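Local coordinates for octaprenyl Pyrophosphate Synthase (PDB 3TC1), which probably catalyses the stepwise, magnesium-dependent addition of isopentenyl pyrophosphate units to an allylic pyrophosphate, giving the forty-carbon chain of octaprenyl pyrophosphate, at residues L44-E49 / S173-L178; S40-A45 / L293-L298; S150-Y155 / Y229-E234; D219-K224 / K249-E254. All blocks are in the same frame, centred on the assembly; numbering follows the deposited sequence.

Contact 2 closes the widest loop, joining helix 38-44, near the N terminus, to the last helix, 293-301; contacts 3 and 4 are nested inside it. Contact 1 opens from the same part of the chain, sharing L44 and A45, and closes at 173-178 on the far end of helix 152-177. Contact 3 opens at the beginning of that helix, so it crosses contact 1 before closing on helix 227-233. Contact 4 opens at 219-224, ahead of that closure, and crosses contact 3 in turn. Contacts 1 and 2 touch each other; contacts 3 and 4, across the chain's centre from contact 1, meet where Y229 packs on F220.

Contact 1: residues L44-E49 / S173-L178; sequences LALLNE and SMAILL
L46 lays its CD2 methyl over the backbone of helix 152-177 between M174 and A175, 3.9 Å from A175 N. L46 sets off toward the helix, with CG anti to the carbonyl carbon (chi1 -80°). There CD2 also meets A175 CB at 4.1 Å, and M174 CG is likewise 4.1 Å from L46 CD2. M174 holds CG anti to its backbone N and then bends at both following torsions, so the chain turns away after this touch and packs on A59 and C63 of helix 53-80.

The partner of the second half of the contact is L178, whose CD1 enters the angle between the main chain of L46 and the side chain of L47. This methyl is 3.7 Å from L46 O and 3.9 Å from L46 CB, and L47 CD2 completes the group at 3.8 Å from L178 CD1. L47 and L178 cross obliquely, with the tip of L47 coming nearer than its base. In the all-helical isoprenyl synthase fold this is a junction between a connecting loop and a helix end. A type I beta turn from L44 to L47, closed by L47 N to L44 O at 3.1 Å, swings the chain off helix 38-44. On the other segment, L178 is the first residue past the helix, no longer at helical angles, although its N still bonds M174 O at 2.8 Å. L178 also touches L55, and L47 touches L56, both on helix 53-80.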
loop_
_atom_site.group_PDB
_atom_site.type_symbol
_atom_site.label_atom_id
_atom_site.label_comp_id
_atom_site.label_asym_id
_atom_site.label_seq_id
_atom_site.Cartn_x
_atom_site.Cartn_y
_atom_site.Cartn_z
ATOM N N LEU B 44 -16.392 -2.335 18.597
ATOM C CA LEU B 44 -16.646 -3.253 19.705
ATOM C C LEU B 44 -17.956 -2.925 20.416
ATOM O O LEU B 44 -18.569 -3.799 21.027
ATOM C CB LEU B 44 -15.499 -3.202 20.718
ATOM C CG LEU B 44 -14.150 -3.793 20.303
ATOM C CD1 LEU B 44 -13.095 -3.420 21.327
ATOM C CD2 LEU B 44 -14.265 -5.297 20.181
ATOM N N ALA B 45 -18.377 -1.668 20.324
ATOM C CA ALA B 45 -19.602 -1.202 20.968
ATOM C C ALA B 45 -20.869 -1.843 20.420
ATOM O O ALA B 45 -21.937 -1.730 21.031
ATOM C CB ALA B 45 -19.704 0.318 20.855
ATOM N N LEU B 46 -20.761 -2.502 19.270
ATOM C CA LEU B 46 -21.919 -3.151 18.665
ATOM C C LEU B 46 -22.128 -4.569 19.183
ATOM O O LEU B 46 -23.187 -5.159 18.973
ATOM C CB LEU B 46 -21.790 -3.174 17.136
ATOM C CG LEU B 46 -22.157 -1.866 16.424
ATOM C CD1 LEU B 46 -21.207 -0.756 16.855
ATOM C CD2 LEU B 46 -22.097 -2.064 14.917
ATOM N N LEU B 47 -21.119 -5.114 19.855
ATOM C CA LEU B 47 -21.206 -6.465 20.394
ATOM C C LEU B 47 -22.278 -6.580 21.475
ATOM O O LEU B 47 -22.531 -5.627 22.214
ATOM C CB LEU B 47 -19.855 -6.893 20.969
ATOM C CG LEU B 47 -18.739 -7.179 19.960
ATOM C CD1 LEU B 47 -17.409 -7.333 20.691
ATOM C CD2 LEU B 47 -19.075 -8.439 19.174
ATOM N N ASN B 48 -22.913 -7.749 21.544
ATOM C CA ASN B 48 -23.948 -8.026 22.541
ATOM C C ASN B 48 -23.332 -8.800 23.693
ATOM O O ASN B 48 -22.274 -9.415 23.546
ATOM C CB ASN B 48 -25.077 -8.885 21.960
ATOM C CG ASN B 48 -25.998 -8.114 21.049
ATOM O OD1 ASN B 48 -26.398 -6.993 21.356
ATOM N ND2 ASN B 48 -26.362 -8.722 19.925
ATOM N N GLU B 49 -24.011 -8.786 24.835
ATOM C CA GLU B 49 -23.544 -9.516 26.004
ATOM C C GLU B 49 -23.392 -10.990 25.642
ATOM O O GLU B 49 -22.405 -11.633 25.999
ATOM C CB GLU B 49 -24.551 -9.387 27.158
ATOM C CG GLU B 49 -24.208 -10.240 28.381
ATOM C CD GLU B 49 -25.232 -10.121 29.500
ATOM O OE1 GLU B 49 -26.187 -10.928 29.538
ATOM O OE2 GLU B 49 -25.080 -9.209 30.340
ATOM N N SER B 173 -19.350 -2.533 8.418
ATOM C CA SER B 173 -18.822 -3.887 8.339
ATOM C C SER B 173 -19.087 -4.693 9.610
ATOM O O SER B 173 -19.383 -5.883 9.535
ATOM C CB SER B 173 -17.321 -3.857 8.050
ATOM O OG SER B 173 -17.073 -3.318 6.762
ATOM N N MET B 174 -18.980 -4.057 10.775
ATOM C CA MET B 174 -19.228 -4.777 12.022
ATOM C C MET B 174 -20.717 -5.093 12.140
ATOM O O MET B 174 -21.104 -6.174 12.606
ATOM C CB MET B 174 -18.767 -3.955 13.227
ATOM C CG MET B 174 -18.924 -4.685 14.564
ATOM S SD MET B 174 -17.971 -6.221 14.688
ATOM C CE MET B 174 -16.410 -5.593 15.193
ATOM N N ALA B 175 -21.551 -4.154 11.711
ATOM C CA ALA B 175 -22.992 -4.344 11.756
ATOM C C ALA B 175 -23.364 -5.542 10.879
ATOM O O ALA B 175 -24.192 -6.372 11.264
ATOM C CB ALA B 175 -23.705 -3.082 11.267
ATOM N N ILE B 176 -22.751 -5.619 9.700
ATOM C CA ILE B 176 -22.993 -6.717 8.770
ATOM C C ILE B 176 -22.604 -8.037 9.437
ATOM O O ILE B 176 -23.383 -8.989 9.450
ATOM C CB ILE B 176 -22.154 -6.549 7.473
ATOM C CG1 ILE B 176 -22.661 -5.345 6.672
ATOM C CG2 ILE B 176 -22.219 -7.822 6.634
ATOM C CD1 ILE B 176 -21.795 -4.989 5.463
ATOM N N LEU B 177 -21.393 -8.078 9.990
ATOM C CA LEU B 177 -20.878 -9.263 10.663
ATOM C C LEU B 177 -21.792 -9.714 11.802
ATOM O O LEU B 177 -22.046 -10.907 11.964
ATOM C CB LEU B 177 -19.478 -8.985 11.225
ATOM C CG LEU B 177 -18.788 -10.155 11.932
ATOM C CD1 LEU B 177 -18.446 -11.227 10.904
ATOM C CD2 LEU B 177 -17.526 -9.672 12.637
ATOM N N LEU B 178 -22.283 -8.755 12.582
ATOM C CA LEU B 178 -23.151 -9.050 13.717
ATOM C C LEU B 178 -24.632 -9.062 13.371
ATOM O O LEU B 178 -25.490 -9.081 14.257
ATOM C CB LEU B 178 -22.894 -8.039 14.835
ATOM C CG LEU B 178 -21.430 -7.976 15.283
ATOM C CD1 LEU B 178 -21.292 -7.002 16.428
ATOM C CD2 LEU B 178 -20.948 -9.365 15.697
#

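Contact 2: residues S40-A45 / L293-L298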
loop_
_atom_site.group_PDB
_atom_site.type_symbol
_atom_site.label_atom_id
_atom_site.label_comp_id
_atom_site.label_asym_id
_atom_site.label_seq_id
_atom_site.Cartn_x
_atom_site.Cartn_y
_atom_site.Cartn_z
ATOM N N SER B 40 -11.614 0.513 16.859
ATOM C CA SER B 40 -12.001 -0.731 17.513
ATOM C C SER B 40 -13.032 -0.451 18.615
ATOM O O SER B 40 -13.973 -1.224 18.803
ATOM C CB SER B 40 -10.779 -1.424 18.121
ATOM O OG SER B 40 -9.938 -1.944 17.105
ATOM N N LYS B 41 -12.854 0.655 19.333
ATOM C CA LYS B 41 -13.773 1.014 20.416
ATOM C C LYS B 41 -15.172 1.236 19.858
ATOM O O LYS B 41 -16.167 0.799 20.440
ATOM C CB LYS B 41 -13.301 2.284 21.135
ATOM C CG LYS B 41 -12.004 2.137 21.922
ATOM C CD LYS B 41 -11.588 3.484 22.499
ATOM C CE LYS B 41 -10.347 3.385 23.366
ATOM N NZ LYS B 41 -10.006 4.715 23.964
ATOM N N LEU B 42 -15.241 1.918 18.723
ATOM C CA LEU B 42 -16.515 2.179 18.070
ATOM C C LEU B 42 -17.173 0.884 17.608
ATOM O O LEU B 42 -18.370 0.675 17.820
ATOM C CB LEU B 42 -16.307 3.100 16.870
ATOM C CG LEU B 42 -16.000 4.552 17.225
ATOM C CD1 LEU B 42 -15.636 5.334 15.975
ATOM C CD2 LEU B 42 -17.221 5.154 17.906
ATOM N N MET B 43 -16.386 0.020 16.973
ATOM C CA MET B 43 -16.879 -1.255 16.467
ATOM C C MET B 43 -17.242 -2.236 17.578
ATOM O O MET B 43 -18.274 -2.901 17.507
ATOM C CB MET B 43 -15.830 -1.892 15.549
ATOM C CG MET B 43 -15.512 -1.068 14.310
ATOM S SD MET B 43 -13.986 -1.611 13.522
ATOM C CE MET B 43 -14.600 -2.964 12.546
ATOM N N LEU B 44 -16.392 -2.335 18.597
ATOM C CA LEU B 44 -16.646 -3.253 19.705
ATOM C C LEU B 44 -17.956 -2.925 20.416
ATOM O O LEU B 44 -18.569 -3.799 21.027
ATOM C CB LEU B 44 -15.499 -3.202 20.718
ATOM C CG LEU B 44 -14.150 -3.793 20.303
ATOM C CD1 LEU B 44 -13.095 -3.420 21.327
ATOM C CD2 LEU B 44 -14.265 -5.297 20.181
ATOM N N ALA B 45 -18.377 -1.668 20.324
ATOM C CA ALA B 45 -19.602 -1.202 20.968
ATOM C C ALA B 45 -20.869 -1.843 20.420
ATOM O O ALA B 45 -21.937 -1.730 21.031
ATOM C CB ALA B 45 -19.704 0.318 20.855
ATOM N N LEU B 293 -25.067 2.807 24.900
ATOM C CA LEU B 293 -24.452 3.791 25.782
ATOM C C LEU B 293 -23.010 4.123 25.409
ATOM O O LEU B 293 -22.592 5.275 25.511
ATOM C CB LEU B 293 -24.501 3.294 27.229
ATOM C CG LEU B 293 -25.892 2.958 27.772
ATOM C CD1 LEU B 293 -25.775 2.451 29.201
ATOM C CD2 LEU B 293 -26.781 4.192 27.708
ATOM N N ILE B 294 -22.251 3.116 24.985
ATOM C CA ILE B 294 -20.856 3.325 24.604
ATOM C C ILE B 294 -20.731 4.296 23.428
ATOM O O ILE B 294 -19.950 5.247 23.487
ATOM C CB ILE B 294 -20.159 1.993 24.232
ATOM C CG1 ILE B 294 -20.098 1.067 25.450
ATOM C CG2 ILE B 294 -18.748 2.265 23.742
ATOM C CD1 ILE B 294 -21.443 0.544 25.908
ATOM N N LEU B 295 -21.500 4.058 22.368
ATOM C CA LEU B 295 -21.463 4.922 21.190
ATOM C C LEU B 295 -21.958 6.326 21.480
ATOM O O LEU B 295 -21.436 7.306 20.931
ATOM C CB LEU B 295 -22.300 4.331 20.057
ATOM C CG LEU B 295 -21.779 3.044 19.419
ATOM C CD1 LEU B 295 -22.606 2.746 18.177
ATOM C CD2 LEU B 295 -20.307 3.194 19.053
ATOM N N GLU B 296 -22.986 6.415 22.322
ATOM C CA GLU B 296 -23.547 7.698 22.687
ATOM C C GLU B 296 -22.518 8.419 23.521
ATOM O O GLU B 296 -22.357 9.608 23.381
ATOM C CB GLU B 296 -24.899 7.518 23.411
ATOM C CG GLU B 296 -26.044 7.250 22.412
ATOM C CD GLU B 296 -27.344 6.788 23.052
ATOM O OE1 GLU B 296 -27.596 7.194 24.199
ATOM O OE2 GLU B 296 -28.117 6.035 22.405
ATOM N N LYS B 297 -21.778 7.677 24.333
ATOM C CA LYS B 297 -20.728 8.239 25.178
ATOM C C LYS B 297 -19.626 8.843 24.308
ATOM O O LYS B 297 -19.205 9.980 24.522
ATOM C CB LYS B 297 -20.143 7.134 26.067
ATOM C CG LYS B 297 -18.997 7.533 26.979
ATOM C CD LYS B 297 -19.440 8.456 28.104
ATOM C CE LYS B 297 -18.422 8.477 29.245
ATOM N NZ LYS B 297 -17.057 8.838 28.777
ATOM N N LEU B 298 -19.170 8.071 23.325
ATOM C CA LEU B 298 -18.110 8.512 22.419
ATOM C C LEU B 298 -18.529 9.658 21.500
ATOM O O LEU B 298 -17.727 10.544 21.200
ATOM C CB LEU B 298 -17.625 7.333 21.567
ATOM C CG LEU B 298 -16.970 6.173 22.321
ATOM C CD1 LEU B 298 -16.818 4.970 21.404
ATOM C CD2 LEU B 298 -15.623 6.620 22.864
#
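L42 and L295 cross at about a right angle, and L42 and L298 obliquely, so that the CD2 methyl of L42 is set against two leucines of the last helix at once. The closer is L298, whose CD1 comes to 3.5 Å from L42 CD2; L295 CD2 approaches the same L42 methyl at 3.8 Å. All three leucines place CG anti to the carbonyl carbon, and L298 starts out directly toward helix 38-44, whereas L42 and L295 set off along the interface and only their ends turn in.

L295 CD2 is closely packed. It rests on the backbone of the partner, 3.4 Å from L42 O, and presses on A45 CB at another 3.4 Å, shorter than two carbons normally approach. A45, a short side chain aimed at the last helix, lets the two backbones come together: its CA is 5.9 Å from that of I294. The branch of I294 that meets it is CG2, anti to the backbone N and 3.6 Å from A45 CB, while the CG1 arm runs off beside the backbone N. K41 lends little more than its base, its extended chain leading away.

The axes of the 40-44 and 293-298 segments run at 145°, closer to antiparallel than to perpendicular, as part of the all-helical bundle of a prenyl synthase. Helix 182-205 packs against both, F192 touching L42 while Y185 and F188 touch L295; helix 53-80 packs on M43 through L62 and V66, and helix 3-18 covers S40 and L44.

Contact 3: residues S150-Y155 / Y229-E234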
loop_
_atom_site.group_PDB
_atom_site.type_symbol
_atom_site.label_atom_id
_atom_site.label_comp_id
_atom_site.label_asym_id
_atom_site.label_seq_id
_atom_site.Cartn_x
_atom_site.Cartn_y
_atom_site.Cartn_z
ATOM N N SER B 150 -9.622 28.137 -0.898
ATOM C CA SER B 150 -10.783 28.793 -0.307
ATOM C C SER B 150 -12.080 28.060 -0.658
ATOM O O SER B 150 -13.164 28.478 -0.247
ATOM C CB SER B 150 -10.877 30.242 -0.792
ATOM O OG SER B 150 -11.235 30.284 -2.160
ATOM N N ASP B 151 -11.966 26.976 -1.424
ATOM C CA ASP B 151 -13.140 26.198 -1.825
ATOM C C ASP B 151 -13.451 25.178 -0.738
ATOM O O ASP B 151 -12.773 24.155 -0.626
ATOM C CB ASP B 151 -12.876 25.468 -3.147
ATOM C CG ASP B 151 -14.125 24.781 -3.702
ATOM O OD1 ASP B 151 -15.059 24.487 -2.923
ATOM O OD2 ASP B 151 -14.166 24.522 -4.922
ATOM N N LYS B 152 -14.476 25.457 0.061
ATOM C CA LYS B 152 -14.849 24.552 1.140
ATOM C C LYS B 152 -15.286 23.172 0.659
ATOM O O LYS B 152 -15.131 22.192 1.380
ATOM C CB LYS B 152 -15.961 25.163 2.002
ATOM C CG LYS B 152 -15.471 26.217 2.981
ATOM C CD LYS B 152 -16.539 26.600 4.001
ATOM C CE LYS B 152 -17.708 27.321 3.356
ATOM N NZ LYS B 152 -18.635 27.886 4.381
ATOM N N GLN B 153 -15.831 23.089 -0.549
ATOM C CA GLN B 153 -16.283 21.795 -1.053
ATOM C C GLN B 153 -15.131 20.812 -1.234
ATOM O O GLN B 153 -15.300 19.609 -1.047
ATOM C CB GLN B 153 -17.048 21.962 -2.370
ATOM C CG GLN B 153 -18.291 22.838 -2.250
ATOM C CD GLN B 153 -19.182 22.455 -1.073
ATOM O OE1 GLN B 153 -19.579 23.313 -0.277
ATOM N NE2 GLN B 153 -19.504 21.171 -0.960
ATOM N N LYS B 154 -13.954 21.323 -1.582
ATOM C CA LYS B 154 -12.795 20.452 -1.767
ATOM C C LYS B 154 -12.360 19.910 -0.417
ATOM O O LYS B 154 -11.954 18.757 -0.300
ATOM C CB LYS B 154 -11.644 21.219 -2.420
ATOM C CG LYS B 154 -11.976 21.752 -3.805
ATOM C CD LYS B 154 -10.771 22.439 -4.431
ATOM C CE LYS B 154 -11.138 23.079 -5.761
ATOM N NZ LYS B 154 -9.992 23.830 -6.343
ATOM N N TYR B 155 -12.454 20.762 0.602
ATOM C CA TYR B 155 -12.097 20.401 1.967
ATOM C C TYR B 155 -13.004 19.275 2.453
ATOM O O TYR B 155 -12.531 18.268 2.990
ATOM C CB TYR B 155 -12.252 21.629 2.881
ATOM C CG TYR B 155 -12.162 21.328 4.357
ATOM C CD1 TYR B 155 -10.938 21.064 4.964
ATOM C CD2 TYR B 155 -13.311 21.292 5.146
ATOM C CE1 TYR B 155 -10.858 20.772 6.326
ATOM C CE2 TYR B 155 -13.246 20.998 6.505
ATOM C CZ TYR B 155 -12.021 20.740 7.087
ATOM O OH TYR B 155 -11.959 20.438 8.427
ATOM N N TYR B 229 -9.538 27.969 8.987
ATOM C CA TYR B 229 -8.950 28.899 8.024
ATOM C C TYR B 229 -9.935 29.270 6.926
ATOM O O TYR B 229 -9.950 30.406 6.451
ATOM C CB TYR B 229 -7.680 28.281 7.425
ATOM C CG TYR B 229 -6.567 28.153 8.443
ATOM C CD1 TYR B 229 -5.705 29.222 8.704
ATOM C CD2 TYR B 229 -6.405 26.981 9.183
ATOM C CE1 TYR B 229 -4.709 29.127 9.677
ATOM C CE2 TYR B 229 -5.411 26.877 10.163
ATOM C CZ TYR B 229 -4.569 27.952 10.402
ATOM O OH TYR B 229 -3.581 27.845 11.356
ATOM N N LEU B 230 -10.758 28.306 6.521
ATOM C CA LEU B 230 -11.763 28.548 5.496
ATOM C C LEU B 230 -12.815 29.535 6.014
ATOM O O LEU B 230 -13.159 30.503 5.338
ATOM C CB LEU B 230 -12.430 27.225 5.103
ATOM C CG LEU B 230 -11.494 26.291 4.326
ATOM C CD1 LEU B 230 -11.996 24.856 4.380
ATOM C CD2 LEU B 230 -11.392 26.802 2.885
ATOM N N LEU B 231 -13.322 29.279 7.216
ATOM C CA LEU B 231 -14.331 30.154 7.813
ATOM C C LEU B 231 -13.753 31.544 8.084
ATOM O O LEU B 231 -14.431 32.555 7.895
ATOM C CB LEU B 231 -14.866 29.535 9.109
ATOM C CG LEU B 231 -15.634 28.215 8.953
ATOM C CD1 LEU B 231 -16.060 27.696 10.316
ATOM C CD2 LEU B 231 -16.856 28.437 8.064
ATOM N N LEU B 232 -12.501 31.594 8.528
ATOM C CA LEU B 232 -11.845 32.875 8.795
ATOM C C LEU B 232 -11.707 33.675 7.506
ATOM O O LEU B 232 -12.051 34.853 7.452
ATOM C CB LEU B 232 -10.448 32.661 9.398
ATOM C CG LEU B 232 -9.662 33.964 9.630
ATOM C CD1 LEU B 232 -10.404 34.837 10.651
ATOM C CD2 LEU B 232 -8.256 33.653 10.123
ATOM N N TYR B 233 -11.199 33.021 6.465
ATOM C CA TYR B 233 -10.993 33.660 5.167
ATOM C C TYR B 233 -12.252 34.347 4.632
ATOM O O TYR B 233 -12.177 35.408 4.014
ATOM C CB TYR B 233 -10.518 32.626 4.140
ATOM C CG TYR B 233 -10.232 33.229 2.787
ATOM C CD1 TYR B 233 -9.064 33.956 2.561
ATOM C CD2 TYR B 233 -11.146 33.108 1.742
ATOM C CE1 TYR B 233 -8.814 34.551 1.330
ATOM C CE2 TYR B 233 -10.907 33.700 0.508
ATOM C CZ TYR B 233 -9.739 34.416 0.310
ATOM O OH TYR B 233 -9.487 34.989 -0.911
ATOM N N GLU B 234 -13.400 33.716 4.847
ATOM C CA GLU B 234 -14.682 34.254 4.398
ATOM C C GLU B 234 -15.110 35.531 5.136
ATOM O O GLU B 234 -15.990 36.255 4.665
ATOM C CB GLU B 234 -15.770 33.185 4.563
ATOM C CG GLU B 234 -15.727 32.092 3.505
ATOM C CD GLU B 234 -16.418 30.813 3.948
ATOM O OE1 GLU B 234 -17.445 30.896 4.655
ATOM O OE2 GLU B 234 -15.938 29.720 3.577
HETATM O O HOH W 1 -13.521 30.197 1.864
#
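An apolar contact with a salt bridge at its exposed side joins the start of helix 152-177 to helix 227-233. Its centre is L230, which points at the partner and spreads its two methyls over it. CD1 comes to 3.5 Å from Y155 CG, crossing the tyrosine obliquely at the root of its ring, whereas CD2 rests on the main chain, 3.8 Å from S150 CA. K152 and L230 run antiparallel to each other, K152 CG 3.8 Å from L230 CB. S150 CB touches CE2 of the Y233 ring.

At the exposed side, K152 bends at chi3 (-67°) to bring NZ to E234 OE1 at 3.2 Å, a salt bridge that uses the syn lone pair of the oxygen. The other oxygen, E234 OE2, lies 3.0 Å from K152 CE and accepts from water 1, which also donates to S150 O at 2.7 Å. Both carboxylate oxygens are thus engaged, one through the lysine and one through the water.

D151 is the N-cap of helix 152-177, its OD1 accepting from Q153 N at 2.9 Å from above the carboxylate plane. The hydroxyl of Y155, a buried residue, is hydrogen-bonded to D201 of helix 182-205, and the side chain of Y155 is about 9 Å from a bound magnesium ion. D201 belongs to a DDxxD sequence matching the second aspartate-rich motif of prenyl synthases; this places Y155 beside that motif, consistent with a role in positioning D201.

Contact 4: residues D219-K224 / K249-E254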
loop_
_atom_site.group_PDB
_atom_site.type_symbol
_atom_site.label_atom_id
_atom_site.label_comp_id
_atom_site.label_asym_id
_atom_site.label_seq_id
_atom_site.Cartn_x
_atom_site.Cartn_y
_atom_site.Cartn_z
ATOM N N ASP B 219 -1.136 22.199 10.804
ATOM C CA ASP B 219 -1.860 22.191 9.537
ATOM C C ASP B 219 -1.569 23.249 8.477
ATOM O O ASP B 219 -1.129 22.908 7.381
ATOM C CB ASP B 219 -3.372 22.128 9.809
ATOM C CG ASP B 219 -3.779 20.861 10.558
ATOM O OD1 ASP B 219 -3.014 19.867 10.514
ATOM O OD2 ASP B 219 -4.861 20.849 11.181
ATOM N N PHE B 220 -1.811 24.523 8.777
ATOM C CA PHE B 220 -1.586 25.578 7.783
ATOM C C PHE B 220 -0.120 25.619 7.343
ATOM O O PHE B 220 0.188 25.847 6.168
ATOM C CB PHE B 220 -2.005 26.937 8.357
ATOM C CG PHE B 220 -2.355 27.964 7.306
ATOM C CD1 PHE B 220 -3.254 27.655 6.285
ATOM C CD2 PHE B 220 -1.808 29.242 7.352
ATOM C CE1 PHE B 220 -3.601 28.602 5.324
ATOM C CE2 PHE B 220 -2.147 30.197 6.398
ATOM C CZ PHE B 220 -3.047 29.875 5.379
ATOM N N LYS B 221 0.771 25.401 8.303
ATOM C CA LYS B 221 2.211 25.383 8.054
ATOM C C LYS B 221 2.561 24.302 7.033
ATOM O O LYS B 221 3.551 24.418 6.304
ATOM C CB LYS B 221 2.949 25.119 9.372
ATOM C CG LYS B 221 4.442 24.870 9.240
ATOM C CD LYS B 221 5.081 24.660 10.611
ATOM C CE LYS B 221 4.533 23.420 11.302
ATOM N NZ LYS B 221 5.088 23.255 12.672
ATOM N N GLU B 222 1.741 23.256 6.984
ATOM C CA GLU B 222 1.953 22.150 6.056
ATOM C C GLU B 222 1.136 22.270 4.773
ATOM O O GLU B 222 1.137 21.354 3.955
ATOM C CB GLU B 222 1.614 20.816 6.725
ATOM C CG GLU B 222 2.599 20.354 7.778
ATOM C CD GLU B 222 2.270 18.961 8.281
ATOM O OE1 GLU B 222 2.222 18.025 7.452
ATOM O OE2 GLU B 222 2.059 18.802 9.502
ATOM N N GLY B 223 0.419 23.379 4.607
ATOM C CA GLY B 223 -0.361 23.561 3.396
ATOM C C GLY B 223 -1.818 23.130 3.440
ATOM O O GLY B 223 -2.509 23.185 2.421
ATOM N N LYS B 224 -2.301 22.706 4.603
ATOM C CA LYS B 224 -3.694 22.282 4.720
ATOM C C LYS B 224 -4.573 23.437 5.179
ATOM O O LYS B 224 -4.406 23.924 6.293
ATOM C CB LYS B 224 -3.826 21.139 5.730
ATOM C CG LYS B 224 -3.091 19.863 5.347
ATOM C CD LYS B 224 -3.231 18.820 6.441
ATOM C CE LYS B 224 -2.427 17.572 6.122
ATOM N NZ LYS B 224 -2.448 16.607 7.257
ATOM N N LYS B 249 1.835 27.922 4.448
ATOM C CA LYS B 249 3.049 27.113 4.576
ATOM C C LYS B 249 4.232 27.786 5.262
ATOM O O LYS B 249 5.357 27.281 5.199
ATOM C CB LYS B 249 3.497 26.584 3.210
ATOM C CG LYS B 249 2.730 25.352 2.768
ATOM C CD LYS B 249 3.232 24.812 1.441
ATOM C CE LYS B 249 2.451 23.561 1.048
ATOM N NZ LYS B 249 2.921 22.979 -0.234
ATOM N N GLN B 250 3.990 28.917 5.913
ATOM C CA GLN B 250 5.056 29.609 6.625
ATOM C C GLN B 250 5.092 29.099 8.064
ATOM O O GLN B 250 4.105 28.554 8.562
ATOM C CB GLN B 250 4.840 31.118 6.562
ATOM C CG GLN B 250 4.852 31.623 5.130
ATOM C CD GLN B 250 5.941 30.959 4.301
ATOM O OE1 GLN B 250 7.118 30.973 4.671
ATOM N NE2 GLN B 250 5.553 30.369 3.174
ATOM N N ASP B 251 6.220 29.283 8.737
ATOM C CA ASP B 251 6.381 28.752 10.088
ATOM C C ASP B 251 7.042 29.727 11.061
ATOM O O ASP B 251 8.260 29.899 11.042
ATOM C CB ASP B 251 7.195 27.450 9.974
ATOM C CG ASP B 251 7.504 26.810 11.316
ATOM O OD1 ASP B 251 6.787 27.072 12.303
ATOM O OD2 ASP B 251 8.469 26.016 11.373
ATOM N N SER B 252 6.234 30.367 11.907
ATOM C CA SER B 252 6.760 31.312 12.888
ATOM C C SER B 252 5.774 31.564 14.025
ATOM O O SER B 252 4.560 31.448 13.851
ATOM C CB SER B 252 7.117 32.647 12.219
ATOM O OG SER B 252 5.981 33.475 12.067
ATOM N N HIS B 253 6.313 31.917 15.187
ATOM C CA HIS B 253 5.513 32.194 16.376
ATOM C C HIS B 253 4.571 33.372 16.156
ATOM O O HIS B 253 3.444 33.385 16.656
ATOM C CB HIS B 253 6.437 32.502 17.562
ATOM C CG HIS B 253 5.719 32.982 18.788
ATOM N ND1 HIS B 253 4.913 32.164 19.552
ATOM C CD2 HIS B 253 5.681 34.201 19.378
ATOM C CE1 HIS B 253 4.411 32.857 20.558
ATOM N NE2 HIS B 253 4.860 34.096 20.476
ATOM N N GLU B 254 5.042 34.364 15.409
ATOM C CA GLU B 254 4.259 35.562 15.153
ATOM C C GLU B 254 3.043 35.277 14.277
ATOM O O GLU B 254 1.973 35.863 14.471
ATOM C CB GLU B 254 5.145 36.639 14.518
ATOM C CG GLU B 254 6.276 37.165 15.430
ATOM C CD GLU B 254 7.347 36.116 15.761
ATOM O OE1 GLU B 254 7.788 35.390 14.843
ATOM O OE2 GLU B 254 7.762 36.034 16.942
HETATM O O HOH W 2 8.197 23.786 12.601
#
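The ring of F220 is stacked with that of Y229 and has K224 O in its plane at the edge; F148 and T225 also touch it. The backbone of F220, rather than its ring, meets the other segment. F220 O accepts from K249 N at 3.2 Å, a bent bond (141° at the hydrogen) whose donor stands above the carbonyl plane. G223 N donates to the same oxygen, so two amides grip it. Next to it, K249 CA makes a C-H···O contact with K221 O at 3.2 Å.

K249 then stretches out, extended beyond CG, along the backbone of G223, with CG 3.6 Å from G223 N. The glycine, at a positive phi of 94°, has no side chain to obstruct this close passage, and the far end of the lysine makes a weak hydrogen bond to G145 O. K221 and D251 run alongside each other in parallel, K221 CD 3.3 Å from D251 CG. K221 NZ stays 4.2 Å from D251 OD1, beyond a salt bridge; water 2 spans the pair, donating to D251 OD2 at 2.6 Å and accepting from K221 NZ.

The 219-224 loop links helices 182-205 and 227-233. E222 touches D81, and D219 N bonds D204, both in DDxxD sequences characteristic of the family. The partner segment follows helix 238-246 and leads into helix 253-265, which S252 caps through I255 N.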